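PDB 3GFF: IroE-like serine hydrolase from Shewanella oneidensis, which probably hydrolyses ester bonds with the help of an alpha/beta-hydrolase fold. Local coordinates for residues L48-D53 against T84-D89; D53-M58 against V76-I81; I81-T84 against D89-P92; F174-Y179 against S213-D218; M238-P243 against L255-R260. All coordinates share one frame; numbering follows the deposited sequence.

Contact 1. Residues L48-D53 against T84-D89; sequences LLDGED and TNRMRD
A carboxylate-guanidinium pair, Asp50 with Arg86, links the loop after strand 43-48 to the short helix 86-89, beside what is probably the active site of an alpha/beta-hydrolase fold. The grip is side-on and one-to-one: Arg86 NE gives its N-H to Asp50 OD1 at 2.7 Å, and Arg86 NH2 gives one to Asp50 OD2 at 2.9 Å. Both oxygens are met on their syn sides, but the two groups are twisted, their planes 44° apart, and the bonds are moderately bent. Arg86 arrives as an extended chain, CG opposite the backbone N (chi1 -180°), and crosses the short Asp50 side chain at about a right angle. Asp50 occupies the N-cap position of helix 51-65 without capping it; its carboxylate turns to the arginine, and OD1 also takes a weak bond from Asn83 ND2. Two gripping nitrogens restrict rotation of both groups. Helix 86-89 is itself capped, Asn85 OD1 accepting from Arg88 N at 3.3 Å. Next to it, Arg88 NE and NH2 both reach Asp89 OD1, at 2.8 and 2.9 Å, while Asn85 CB lies over the centre of the Arg88 guanidinium. The Arg86 chain touches Phe146, in the presumed nucleophile elbow at the start of helix 146-156, and Leu49 packs between strand 77-81, strand 138-144 and that same helix.

Contact 2. Residues D53-M58 against V76-I81; sequences DQFDHM and VIIVGI
Phe55 holds CG anti to its own nitrogen (chi1 -176°), which sends the ring straight from the helix to the strand, where Ile78 presents its CG2 branch, likewise opposite the backbone N. One flank of the ring, CD1 and CE1, meets the strand: Phe55 CE1 lies 3.6 Å from Ile78 CG2, and Phe55 CD1 lies 3.6 Å from Gly80 CA, both approached at a slant to the ring. The missing side chain of Gly80 matters here, since a CB at that position would run into Phe55 CD1. Helix 51-65 is the connection of a beta-alpha-beta unit between the parallel neighbours 43-48 and 77-81, and its segment runs nearly antiparallel to the second strand, 157° between directions and 8.3 Å between axes. Val29 and Ala31 of strand 24-31 also touch the Phe55 ring. Elsewhere on the helix, His57 NE2 donates almost linearly to Gln54 OE1 at 2.7 Å, in the imidazole plane, and Met58 CG sits 3.7 Å above one face of the His57 ring, toward its rim. That imidazole also bonds His252 through ND1 and stacks on Phe64 of the second subunit.

Contact 3. Residues I81-T84 against D89-P92; sequences IHNT and DYTP
Asn83 and Asp89 bring the two backbones closest, their CA atoms still 8.2 Å apart, where the chain leaves strand 77-81 and returns from the short helix 86-89. Asn83 is extended (psi 155°), neither segment has regular structure, and side chains and two waters bridge the separation. Asn83 and Tyr90 reach for each other from opposite directions: Asn83 OD1 stands 3.2 Å from Tyr90 CZ, obliquely to the ring, with amide and ring planes 65° apart. Two waters share that amide oxygen. Water 1 is 2.7 Å from Asn83 OD1 and also meets Tyr90 OH. Water 2 donates to Asn83 OD1 and to Asp89 OD2, an oxygen whose position is less sure, and accepts from Thr84 N at 3.2 Å. The main partner of Tyr90 OH is Asp50 N, while Asp89 pairs with Arg26 and Thr84 OG1 with Glu24. A phenylalanine in place of Tyr90 would probably leave Asp50 N without its acceptor and water 1 held less firmly. Around the tyrosine ring lie Leu49, Phe117 of helix 114-132, and Phe146 and Val150 of helix 146-156, which begins within the presumed nucleophile elbow; Ile81 packs on Phe120, Ile121 and Leu125 of helix 114-132.

Contact 4. Residues F174-Y179 against S213-D218; sequences FDSPHY and SSYHKD
At the surface, a hydroxyl pair, Ser176 with Tyr215, ties the loop ahead of helix 178-189 to the first turn of helix 215-230. Tyr215 OH donates to Ser176 OG at 2.7 Å. The serine oxygen lies in the ring plane, off the CE2 side of the hydroxyl rather than straight beyond it. Ser176 OG sits between the backbone N and the carbonyl carbon (chi1 54°), where it also bonds Trp173 O, its stronger partner; a cis peptide links Ser176 to Pro177. Tyr215 stretches away from its helix, CG opposite the backbone N (chi1 179°). A phenylalanine here would keep the ring, yet is likely to leave Ser176 OG without its link to helix 215-230. That helix begins from an ST turn, Ser213 OG accepting from Tyr215 N at 3.3 Å. Ser214, at the N-cap position, makes no capping bond with its side chain, and its OG donates instead to Asp218 OD2 at 3.0 Å. Next along the helix, His216 NE2 bonds Asp169, the probable acid of a Ser-His-Asp triad. The Tyr215 ring meets Phe210 and touches Trp173, while Phe174 and Tyr179 pack against helix 146-156.

Contact 5. Residues M238-P243 against L255-R260; sequences MAKYYP and LYDGIR
Tyr242 and Asp257 come at each other from opposite directions, phenol ring and carboxylate nearly coplanar, their planes 5° apart. Tyr242 OH donates to Asp257 OD2 at 2.5 Å, a very short separation, with the oxygen at the ring edge and in its plane. Lys240 joins from the side. Its CG rests 3.8 Å above one face of the Tyr242 ring, toward the rim, and a bend at chi3 (-99°) directs the amine toward the same carboxylate, crossing it at about a right angle. Lys240 NZ remains 3.7 Å from Asp257 OD2, a long salt bridge. One oxygen thus faces both a phenol and an ammonium, which would probably favour its charged form. The contact joins the end of strand 235-241, outermost in the main sheet of this chain, to helix 250-263. Tyr242 also packs on Val250 and Ile253 of that helix, whose Leu255 and Ile259 lean on helix 51-65, and Tyr256 OH bonds Glu245 of the second subunit.

Overall arrangement
From the N terminus, contact 1 opens at the end of strand 43-48 and closes on helix 86-89. Contact 2 nests inside that loop, bringing helix 51-65 onto strand 77-81. Contact 3 starts where contact 2 ends, at Ile81, and finishes on the stretch that ends contact 1; it closes a small loop round helix 86-89, its centre about 4 Å from that of contact 1. Contacts 4 and 5 follow in series. The former joins the loop ahead of helix 178-189 to the start of helix 215-230, the latter the sheet edge to helix 250-263. Lys217 and Tyr241 probably bond between them, Met87 packs on Phe174 between contacts 1 and 4, and Met58 meets Leu255 between contacts 2 and 5.

Contact 1. Residues L48-D53 against T84-D89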
# COMPACT_ATOMS: atom_id res chain seq x y z
N LEU A 48 -12.40 -9.23 -5.01
CA LEU A 48 -12.29 -7.77 -5.11
C LEU A 48 -13.25 -7.24 -6.22
O LEU A 48 -13.14 -7.66 -7.38
CB LEU A 48 -10.86 -7.35 -5.47
CG LEU A 48 -9.70 -7.94 -4.65
CD1 LEU A 48 -8.39 -7.50 -5.29
CD2 LEU A 48 -9.77 -7.54 -3.11
N LEU A 49 -14.17 -6.36 -5.83
CA LEU A 49 -15.05 -5.68 -6.77
C LEU A 49 -14.28 -4.54 -7.44
O LEU A 49 -13.19 -4.19 -6.98
CB LEU A 49 -16.28 -5.13 -6.06
CG LEU A 49 -17.17 -6.18 -5.39
CD1 LEU A 49 -18.40 -5.54 -4.81
CD2 LEU A 49 -17.53 -7.29 -6.37
N ASP A 50 -14.86 -3.98 -8.51
CA ASP A 50 -14.22 -2.94 -9.33
C ASP A 50 -12.86 -3.39 -9.79
O ASP A 50 -11.92 -2.60 -9.78
CB ASP A 50 -14.11 -1.61 -8.57
CG ASP A 50 -15.42 -0.93 -8.43
OD1 ASP A 50 -16.14 -0.88 -9.47
OD2 ASP A 50 -15.73 -0.47 -7.32
N GLY A 51 -12.78 -4.63 -10.24
CA GLY A 51 -11.50 -5.23 -10.64
C GLY A 51 -10.71 -4.50 -11.70
O GLY A 51 -9.50 -4.50 -11.62
N GLU A 52 -11.40 -3.86 -12.65
CA GLU A 52 -10.76 -3.14 -13.78
C GLU A 52 -9.87 -2.03 -13.28
O GLU A 52 -8.86 -1.77 -13.84
CB GLU A 52 -11.77 -2.45 -14.72
CG GLU A 52 -13.15 -3.04 -14.78
CD GLU A 52 -13.92 -2.89 -13.49
OE1 GLU A 52 -14.05 -1.76 -12.95
OE2 GLU A 52 -14.41 -3.92 -13.01
N ASP A 53 -10.28 -1.41 -12.19
CA ASP A 53 -9.59 -0.26 -11.58
C ASP A 53 -8.81 -0.55 -10.28
O ASP A 53 -7.76 0.06 -10.06
CB ASP A 53 -10.63 0.84 -11.30
CG ASP A 53 -11.22 1.44 -12.58
OD1 ASP A 53 -10.63 1.26 -13.66
OD2 ASP A 53 -12.26 2.10 -12.52
N THR A 84 -19.39 -4.49 -15.96
CA THR A 84 -19.97 -4.24 -17.26
C THR A 84 -20.86 -3.01 -16.92
O THR A 84 -20.43 -1.87 -17.09
CB THR A 84 -20.73 -5.45 -17.77
OG1 THR A 84 -21.84 -5.71 -16.91
CG2 THR A 84 -19.81 -6.69 -17.83
N ASN A 85 -22.05 -3.25 -16.37
CA ASN A 85 -22.94 -2.16 -15.92
C ASN A 85 -22.86 -2.01 -14.37
O ASN A 85 -23.59 -2.64 -13.58
CB ASN A 85 -24.36 -2.40 -16.42
CG ASN A 85 -25.26 -1.18 -16.28
OD1 ASN A 85 -25.00 -0.27 -15.48
ND2 ASN A 85 -26.37 -1.20 -17.01
N ARG A 86 -21.95 -1.16 -13.95
CA ARG A 86 -21.68 -0.89 -12.54
C ARG A 86 -22.87 -0.29 -11.77
O ARG A 86 -23.14 -0.68 -10.64
CB ARG A 86 -20.49 0.06 -12.47
CG ARG A 86 -20.06 0.46 -11.06
CD ARG A 86 -18.66 1.06 -11.09
NE ARG A 86 -18.08 0.96 -9.76
CZ ARG A 86 -18.07 1.95 -8.87
NH1 ARG A 86 -18.59 3.15 -9.18
NH2 ARG A 86 -17.53 1.74 -7.67
N MSE A 87 -23.58 0.66 -12.36
CA MSE A 87 -24.72 1.23 -11.64
C MSE A 87 -25.83 0.19 -11.48
O MSE A 87 -26.60 0.26 -10.56
CB MSE A 87 -25.25 2.50 -12.31
CG MSE A 87 -24.36 3.75 -12.08
SE MSE A 87 -24.12 4.20 -10.17
CE MSE A 87 -25.98 4.52 -9.86
N ARG A 88 -25.88 -0.78 -12.37
CA ARG A 88 -26.91 -1.79 -12.31
C ARG A 88 -26.59 -2.80 -11.25
O ARG A 88 -27.43 -3.09 -10.42
CB ARG A 88 -27.05 -2.49 -13.66
CG ARG A 88 -28.19 -3.50 -13.79
CD ARG A 88 -27.94 -4.39 -15.00
NE ARG A 88 -26.72 -5.17 -14.82
CZ ARG A 88 -26.15 -5.92 -15.75
NH1 ARG A 88 -26.66 -6.00 -16.98
NH2 ARG A 88 -25.04 -6.59 -15.47
N ASP A 89 -25.34 -3.27 -11.23
CA ASP A 89 -24.92 -4.37 -10.36
C ASP A 89 -24.51 -3.99 -8.96
O ASP A 89 -24.53 -4.84 -8.10
CB ASP A 89 -23.73 -5.09 -10.99
CG ASP A 89 -24.07 -5.71 -12.34
OD1 ASP A 89 -25.25 -6.05 -12.58
OD2 ASP A 89 -23.13 -5.88 -13.16

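Contact 2. Residues D53-M58 against V76-I81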
# COMPACT_ATOMS: atom_id res chain seq x y z
N ASP A 53 -10.28 -1.41 -12.19
CA ASP A 53 -9.59 -0.26 -11.58
C ASP A 53 -8.81 -0.55 -10.28
O ASP A 53 -7.76 0.06 -10.06
CB ASP A 53 -10.63 0.84 -11.30
CG ASP A 53 -11.22 1.44 -12.58
OD1 ASP A 53 -10.63 1.26 -13.66
OD2 ASP A 53 -12.26 2.10 -12.52
N GLN A 54 -9.30 -1.47 -9.45
CA GLN A 54 -8.70 -1.73 -8.12
C GLN A 54 -7.80 -2.99 -7.99
O GLN A 54 -7.00 -3.09 -7.06
CB GLN A 54 -9.82 -1.83 -7.08
CG GLN A 54 -10.78 -0.61 -6.97
CD GLN A 54 -10.13 0.62 -6.37
OE1 GLN A 54 -9.08 0.56 -5.74
NE2 GLN A 54 -10.75 1.77 -6.59
N PHE A 55 -7.90 -3.93 -8.93
CA PHE A 55 -7.21 -5.22 -8.80
C PHE A 55 -5.70 -5.11 -8.68
O PHE A 55 -5.11 -5.69 -7.76
CB PHE A 55 -7.53 -6.19 -9.95
CG PHE A 55 -6.89 -7.54 -9.77
CD1 PHE A 55 -7.50 -8.50 -8.96
CD2 PHE A 55 -5.68 -7.83 -10.38
CE1 PHE A 55 -6.93 -9.74 -8.77
CE2 PHE A 55 -5.09 -9.08 -10.19
CZ PHE A 55 -5.72 -10.04 -9.39
N ASP A 56 -5.09 -4.39 -9.61
CA ASP A 56 -3.63 -4.21 -9.64
C ASP A 56 -2.97 -3.76 -8.32
O ASP A 56 -2.05 -4.42 -7.86
CB ASP A 56 -3.23 -3.27 -10.77
CG ASP A 56 -3.28 -3.93 -12.14
OD1 ASP A 56 -3.91 -5.00 -12.33
OD2 ASP A 56 -2.62 -3.36 -13.04
N HIS A 57 -3.42 -2.66 -7.71
CA HIS A 57 -2.77 -2.19 -6.47
C HIS A 57 -3.18 -3.03 -5.28
O HIS A 57 -2.37 -3.20 -4.37
CB HIS A 57 -3.00 -0.68 -6.18
CG HIS A 57 -4.37 -0.35 -5.66
ND1 HIS A 57 -4.64 -0.17 -4.31
CD2 HIS A 57 -5.53 -0.12 -6.30
CE1 HIS A 57 -5.92 0.10 -4.15
NE2 HIS A 57 -6.49 0.14 -5.35
N MSE A 58 -4.41 -3.54 -5.28
CA MSE A 58 -4.90 -4.40 -4.18
C MSE A 58 -4.21 -5.75 -4.20
O MSE A 58 -3.63 -6.19 -3.19
CB MSE A 58 -6.41 -4.58 -4.24
CG MSE A 58 -7.22 -3.34 -3.86
SE MSE A 58 -9.06 -3.71 -3.69
CE MSE A 58 -9.60 -1.97 -2.94
N VAL A 76 -3.58 -16.14 0.04
CA VAL A 76 -4.97 -16.21 -0.43
C VAL A 76 -5.02 -16.32 -1.96
O VAL A 76 -4.03 -16.05 -2.63
CB VAL A 76 -5.76 -14.96 -0.05
CG1 VAL A 76 -5.76 -14.76 1.50
CG2 VAL A 76 -5.19 -13.71 -0.76
N ILE A 77 -6.19 -16.73 -2.46
CA ILE A 77 -6.55 -16.74 -3.88
C ILE A 77 -7.27 -15.40 -4.05
O ILE A 77 -8.17 -15.08 -3.28
CB ILE A 77 -7.51 -17.91 -4.24
CG1 ILE A 77 -6.78 -19.27 -4.13
CG2 ILE A 77 -8.11 -17.74 -5.66
CD1 ILE A 77 -7.67 -20.48 -4.18
N ILE A 78 -6.79 -14.57 -4.98
CA ILE A 78 -7.38 -13.26 -5.22
C ILE A 78 -8.21 -13.32 -6.50
O ILE A 78 -7.70 -13.72 -7.55
CB ILE A 78 -6.32 -12.15 -5.39
CG1 ILE A 78 -5.28 -12.27 -4.27
CG2 ILE A 78 -6.99 -10.77 -5.34
CD1 ILE A 78 -4.16 -11.29 -4.37
N VAL A 79 -9.50 -12.99 -6.38
CA VAL A 79 -10.39 -12.92 -7.52
C VAL A 79 -10.85 -11.47 -7.73
O VAL A 79 -11.47 -10.92 -6.86
CB VAL A 79 -11.63 -13.83 -7.35
CG1 VAL A 79 -12.56 -13.69 -8.57
CG2 VAL A 79 -11.19 -15.25 -7.22
N GLY A 80 -10.48 -10.87 -8.87
CA GLY A 80 -10.91 -9.51 -9.24
C GLY A 80 -12.07 -9.59 -10.24
O GLY A 80 -11.95 -10.21 -11.30
N ILE A 81 -13.19 -8.97 -9.91
CA ILE A 81 -14.37 -9.04 -10.78
C ILE A 81 -14.51 -7.75 -11.60
O ILE A 81 -14.60 -6.66 -11.06
CB ILE A 81 -15.67 -9.34 -9.95
CG1 ILE A 81 -15.45 -10.54 -9.05
CG2 ILE A 81 -16.91 -9.61 -10.86
CD1 ILE A 81 -16.60 -10.82 -8.13

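Contact 3. Residues I81-T84 against D89-P92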
# COMPACT_ATOMS: atom_id res chain seq x y z
N ILE A 81 -13.19 -8.97 -9.91
CA ILE A 81 -14.37 -9.04 -10.78
C ILE A 81 -14.51 -7.75 -11.60
O ILE A 81 -14.60 -6.66 -11.06
CB ILE A 81 -15.67 -9.34 -9.95
CG1 ILE A 81 -15.45 -10.54 -9.05
CG2 ILE A 81 -16.91 -9.61 -10.86
CD1 ILE A 81 -16.60 -10.82 -8.13
N HIS A 82 -14.52 -7.87 -12.92
CA HIS A 82 -14.67 -6.67 -13.71
C HIS A 82 -16.12 -6.31 -13.83
O HIS A 82 -16.98 -7.18 -13.73
CB HIS A 82 -14.09 -6.79 -15.12
CG HIS A 82 -12.64 -7.08 -15.13
ND1 HIS A 82 -11.95 -7.33 -16.29
CD2 HIS A 82 -11.75 -7.21 -14.12
CE1 HIS A 82 -10.68 -7.56 -16.00
NE2 HIS A 82 -10.54 -7.50 -14.68
N ASN A 83 -16.37 -5.02 -14.05
CA ASN A 83 -17.68 -4.49 -14.28
C ASN A 83 -18.08 -4.47 -15.76
O ASN A 83 -17.26 -4.46 -16.68
CB ASN A 83 -17.75 -3.05 -13.78
CG ASN A 83 -17.90 -2.96 -12.31
OD1 ASN A 83 -18.79 -3.57 -11.74
ND2 ASN A 83 -17.08 -2.15 -11.67
N THR A 84 -19.39 -4.49 -15.96
CA THR A 84 -19.97 -4.24 -17.26
C THR A 84 -20.86 -3.01 -16.92
O THR A 84 -20.43 -1.87 -17.09
CB THR A 84 -20.73 -5.45 -17.77
OG1 THR A 84 -21.84 -5.71 -16.91
CG2 THR A 84 -19.81 -6.69 -17.83
N ASP A 89 -25.34 -3.27 -11.23
CA ASP A 89 -24.92 -4.37 -10.36
C ASP A 89 -24.51 -3.99 -8.96
O ASP A 89 -24.53 -4.84 -8.10
CB ASP A 89 -23.73 -5.09 -10.99
CG ASP A 89 -24.07 -5.71 -12.34
OD1 ASP A 89 -25.25 -6.05 -12.58
OD2 ASP A 89 -23.13 -5.88 -13.16
N TYR A 90 -24.13 -2.75 -8.73
CA TYR A 90 -23.61 -2.35 -7.43
C TYR A 90 -24.62 -1.62 -6.57
O TYR A 90 -24.29 -1.26 -5.45
CB TYR A 90 -22.31 -1.52 -7.60
CG TYR A 90 -21.07 -2.34 -7.91
CD1 TYR A 90 -21.16 -3.61 -8.46
CD2 TYR A 90 -19.81 -1.80 -7.74
CE1 TYR A 90 -20.05 -4.34 -8.76
CE2 TYR A 90 -18.66 -2.54 -8.06
CZ TYR A 90 -18.79 -3.80 -8.58
OH TYR A 90 -17.68 -4.57 -8.94
N THR A 91 -25.84 -1.43 -7.09
CA THR A 91 -26.92 -0.73 -6.37
C THR A 91 -28.00 -1.70 -5.91
O THR A 91 -28.51 -2.48 -6.69
CB THR A 91 -27.49 0.45 -7.20
OG1 THR A 91 -27.96 0.00 -8.47
CG2 THR A 91 -26.39 1.53 -7.39
N PRO A 92 -28.30 -1.70 -4.60
CA PRO A 92 -29.28 -2.62 -4.05
C PRO A 92 -30.73 -2.20 -4.27
O PRO A 92 -31.63 -3.07 -4.29
CB PRO A 92 -28.93 -2.64 -2.57
CG PRO A 92 -28.30 -1.28 -2.30
CD PRO A 92 -27.67 -0.85 -3.57
O HOH W 1 -17.88 -6.01 -10.90
O HOH W 2 -20.69 -5.00 -13.12

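Contact 4. Residues F174-Y179 against S213-D218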
# COMPACT_ATOMS: atom_id res chain seq x y z
N PHE A 174 -26.28 6.64 -1.50
CA PHE A 174 -27.10 6.19 -2.60
C PHE A 174 -28.49 5.83 -2.10
O PHE A 174 -28.65 5.05 -1.15
CB PHE A 174 -26.48 5.04 -3.37
CG PHE A 174 -27.34 4.58 -4.50
CD1 PHE A 174 -27.36 5.27 -5.68
CD2 PHE A 174 -28.20 3.53 -4.32
CE1 PHE A 174 -28.20 4.89 -6.70
CE2 PHE A 174 -29.03 3.13 -5.34
CZ PHE A 174 -29.02 3.79 -6.54
N ASP A 175 -29.50 6.43 -2.73
CA ASP A 175 -30.90 6.21 -2.41
C ASP A 175 -31.15 6.36 -0.92
O ASP A 175 -31.94 5.60 -0.34
CB ASP A 175 -31.37 4.84 -2.94
CG ASP A 175 -32.88 4.63 -2.78
OD1 ASP A 175 -33.62 5.62 -2.66
OD2 ASP A 175 -33.34 3.47 -2.80
N SER A 176 -30.49 7.34 -0.31
CA SER A 176 -30.69 7.73 1.09
C SER A 176 -31.86 8.72 1.19
O SER A 176 -31.99 9.62 0.33
CB SER A 176 -29.46 8.38 1.71
OG SER A 176 -29.00 9.47 0.93
N PRO A 177 -32.66 8.62 2.28
CA PRO A 177 -32.49 7.72 3.44
C PRO A 177 -33.00 6.28 3.33
O PRO A 177 -32.75 5.48 4.22
CB PRO A 177 -33.30 8.46 4.53
CG PRO A 177 -34.41 9.09 3.79
CD PRO A 177 -33.86 9.46 2.42
N HIS A 178 -33.73 5.98 2.26
CA HIS A 178 -34.35 4.68 2.05
C HIS A 178 -33.45 3.46 2.20
O HIS A 178 -33.78 2.56 2.99
CB HIS A 178 -35.04 4.63 0.68
CG HIS A 178 -35.68 3.32 0.36
ND1 HIS A 178 -36.92 2.95 0.87
CD2 HIS A 178 -35.29 2.30 -0.44
CE1 HIS A 178 -37.23 1.75 0.41
NE2 HIS A 178 -36.26 1.33 -0.38
N TYR A 179 -32.36 3.36 1.44
CA TYR A 179 -31.54 2.16 1.56
C TYR A 179 -30.91 2.04 2.94
O TYR A 179 -30.93 0.98 3.56
CB TYR A 179 -30.50 1.98 0.43
CG TYR A 179 -29.68 0.72 0.64
CD1 TYR A 179 -30.31 -0.52 0.62
CD2 TYR A 179 -28.31 0.78 0.95
CE1 TYR A 179 -29.62 -1.65 0.87
CE2 TYR A 179 -27.60 -0.38 1.18
CZ TYR A 179 -28.27 -1.58 1.15
OH TYR A 179 -27.60 -2.74 1.39
N SER A 213 -19.43 19.17 0.63
CA SER A 213 -20.33 18.67 1.62
C SER A 213 -19.80 17.37 2.23
O SER A 213 -19.31 16.51 1.52
CB SER A 213 -21.68 18.44 0.91
OG SER A 213 -22.48 17.47 1.50
N SER A 214 -19.96 17.22 3.54
CA SER A 214 -19.52 16.01 4.23
C SER A 214 -20.65 14.99 4.42
O SER A 214 -20.51 14.07 5.20
CB SER A 214 -18.89 16.39 5.59
OG SER A 214 -19.81 17.10 6.38
N TYR A 215 -21.74 15.14 3.66
CA TYR A 215 -22.91 14.26 3.76
C TYR A 215 -22.57 12.78 3.64
O TYR A 215 -23.09 11.97 4.39
CB TYR A 215 -23.93 14.67 2.69
CG TYR A 215 -25.18 13.83 2.64
CD1 TYR A 215 -26.28 14.15 3.42
CD2 TYR A 215 -25.30 12.75 1.78
CE1 TYR A 215 -27.43 13.42 3.37
CE2 TYR A 215 -26.47 11.99 1.72
CZ TYR A 215 -27.53 12.34 2.53
OH TYR A 215 -28.72 11.66 2.50
N HIS A 216 -21.73 12.43 2.67
CA HIS A 216 -21.28 11.05 2.46
C HIS A 216 -20.48 10.54 3.69
O HIS A 216 -20.70 9.41 4.17
CB HIS A 216 -20.46 10.99 1.14
CG HIS A 216 -19.48 9.87 1.05
ND1 HIS A 216 -19.84 8.54 0.97
CD2 HIS A 216 -18.12 9.90 0.95
CE1 HIS A 216 -18.76 7.80 0.85
NE2 HIS A 216 -17.70 8.59 0.88
N LYS A 217 -19.54 11.35 4.18
CA LYS A 217 -18.75 10.99 5.35
C LYS A 217 -19.63 10.82 6.59
O LYS A 217 -19.50 9.84 7.34
CB LYS A 217 -17.68 12.03 5.63
CG LYS A 217 -16.94 11.80 6.95
CD LYS A 217 -15.85 12.77 7.21
CE LYS A 217 -16.34 14.09 7.66
NZ LYS A 217 -15.23 14.71 8.45
N ASP A 218 -20.55 11.75 6.80
CA ASP A 218 -21.43 11.71 7.97
C ASP A 218 -22.31 10.47 8.00
O ASP A 218 -22.48 9.87 9.07
CB ASP A 218 -22.24 13.01 8.11
CG ASP A 218 -21.36 14.23 8.20
OD1 ASP A 218 -20.21 14.06 8.63
OD2 ASP A 218 -21.80 15.34 7.84

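Contact 5. Residues M238-P243 against L255-R260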
# COMPACT_ATOMS: atom_id res chain seq x y z
N MSE A 238 -15.45 -3.61 13.02
CA MSE A 238 -14.57 -2.52 13.36
C MSE A 238 -14.47 -1.51 12.22
O MSE A 238 -14.58 -1.87 11.06
CB MSE A 238 -13.27 -3.09 13.93
CG MSE A 238 -12.13 -3.26 13.09
SE MSE A 238 -10.91 -1.92 13.63
CE MSE A 238 -11.50 -1.65 15.46
N ALA A 239 -14.39 -0.23 12.58
CA ALA A 239 -14.26 0.86 11.64
C ALA A 239 -13.00 1.68 11.96
O ALA A 239 -12.52 1.67 13.10
CB ALA A 239 -15.50 1.78 11.68
N LYS A 240 -12.44 2.30 10.94
CA LYS A 240 -11.33 3.23 11.10
C LYS A 240 -11.60 4.43 10.22
O LYS A 240 -11.94 4.30 9.06
CB LYS A 240 -9.97 2.60 10.79
CG LYS A 240 -8.80 3.62 10.95
CD LYS A 240 -7.39 3.06 10.76
CE LYS A 240 -6.67 2.74 12.08
NZ LYS A 240 -5.29 2.27 11.78
N TYR A 241 -11.49 5.61 10.82
CA TYR A 241 -11.65 6.89 10.13
C TYR A 241 -10.26 7.41 9.73
O TYR A 241 -9.32 7.41 10.52
CB TYR A 241 -12.38 7.92 11.04
CG TYR A 241 -12.37 9.35 10.49
CD1 TYR A 241 -12.97 9.64 9.26
CD2 TYR A 241 -11.79 10.39 11.21
CE1 TYR A 241 -12.97 10.91 8.75
CE2 TYR A 241 -11.78 11.70 10.70
CZ TYR A 241 -12.40 11.94 9.46
OH TYR A 241 -12.42 13.20 8.93
N TYR A 242 -10.16 7.88 8.48
CA TYR A 242 -8.93 8.39 7.88
C TYR A 242 -9.08 9.86 7.48
O TYR A 242 -9.46 10.17 6.34
CB TYR A 242 -8.59 7.55 6.64
CG TYR A 242 -8.36 6.06 6.89
CD1 TYR A 242 -9.40 5.15 6.83
CD2 TYR A 242 -7.08 5.58 7.14
CE1 TYR A 242 -9.18 3.80 7.05
CE2 TYR A 242 -6.84 4.26 7.35
CZ TYR A 242 -7.89 3.36 7.28
OH TYR A 242 -7.63 2.04 7.53
N PRO A 243 -8.76 10.79 8.37
CA PRO A 243 -8.97 12.20 8.03
C PRO A 243 -8.09 12.71 6.87
O PRO A 243 -8.46 13.68 6.21
CB PRO A 243 -8.60 12.94 9.33
CG PRO A 243 -7.65 12.03 10.02
CD PRO A 243 -8.14 10.63 9.70
N LEU A 255 -7.88 -1.34 2.66
CA LEU A 255 -7.61 -2.77 2.52
C LEU A 255 -6.38 -3.13 3.38
O LEU A 255 -6.36 -4.12 4.09
CB LEU A 255 -7.33 -3.13 1.05
CG LEU A 255 -6.94 -4.59 0.71
CD1 LEU A 255 -8.11 -5.60 0.91
CD2 LEU A 255 -6.39 -4.70 -0.76
N TYR A 256 -5.35 -2.30 3.34
CA TYR A 256 -4.18 -2.55 4.14
C TYR A 256 -4.57 -2.83 5.60
O TYR A 256 -4.24 -3.88 6.16
CB TYR A 256 -3.21 -1.38 4.05
CG TYR A 256 -1.88 -1.64 4.72
CD1 TYR A 256 -1.70 -1.42 6.09
CD2 TYR A 256 -0.79 -2.09 3.98
CE1 TYR A 256 -0.45 -1.66 6.71
CE2 TYR A 256 0.42 -2.36 4.58
CZ TYR A 256 0.60 -2.15 5.95
OH TYR A 256 1.85 -2.39 6.52
N ASP A 257 -5.34 -1.94 6.20
CA ASP A 257 -5.66 -2.08 7.60
C ASP A 257 -6.76 -3.08 7.83
O ASP A 257 -6.79 -3.74 8.91
CB ASP A 257 -6.10 -0.76 8.18
CG ASP A 257 -4.99 0.21 8.29
OD1 ASP A 257 -3.81 -0.22 8.52
OD2 ASP A 257 -5.33 1.42 8.21
N GLY A 258 -7.66 -3.17 6.86
CA GLY A 258 -8.79 -4.09 6.96
C GLY A 258 -8.36 -5.54 6.94
O GLY A 258 -8.79 -6.31 7.77
N ILE A 259 -7.49 -5.89 6.01
CA ILE A 259 -7.04 -7.28 5.81
C ILE A 259 -6.08 -7.72 6.89
O ILE A 259 -6.04 -8.90 7.21
CB ILE A 259 -6.41 -7.49 4.37
CG1 ILE A 259 -6.64 -8.93 3.90
CG2 ILE A 259 -4.97 -7.04 4.33
CD1 ILE A 259 -8.17 -9.28 3.74
N ARG A 260 -5.29 -6.77 7.41
CA ARG A 260 -4.40 -6.99 8.50
C ARG A 260 -5.17 -7.23 9.80
O ARG A 260 -4.78 -8.07 10.62
CB ARG A 260 -3.36 -5.85 8.65
CG ARG A 260 -2.18 -5.96 7.69
CD ARG A 260 -1.27 -4.74 7.69
NE ARG A 260 -0.76 -4.42 9.03
CZ ARG A 260 0.32 -4.95 9.60
NH1 ARG A 260 1.08 -5.84 8.97
NH2 ARG A 260 0.65 -4.59 10.84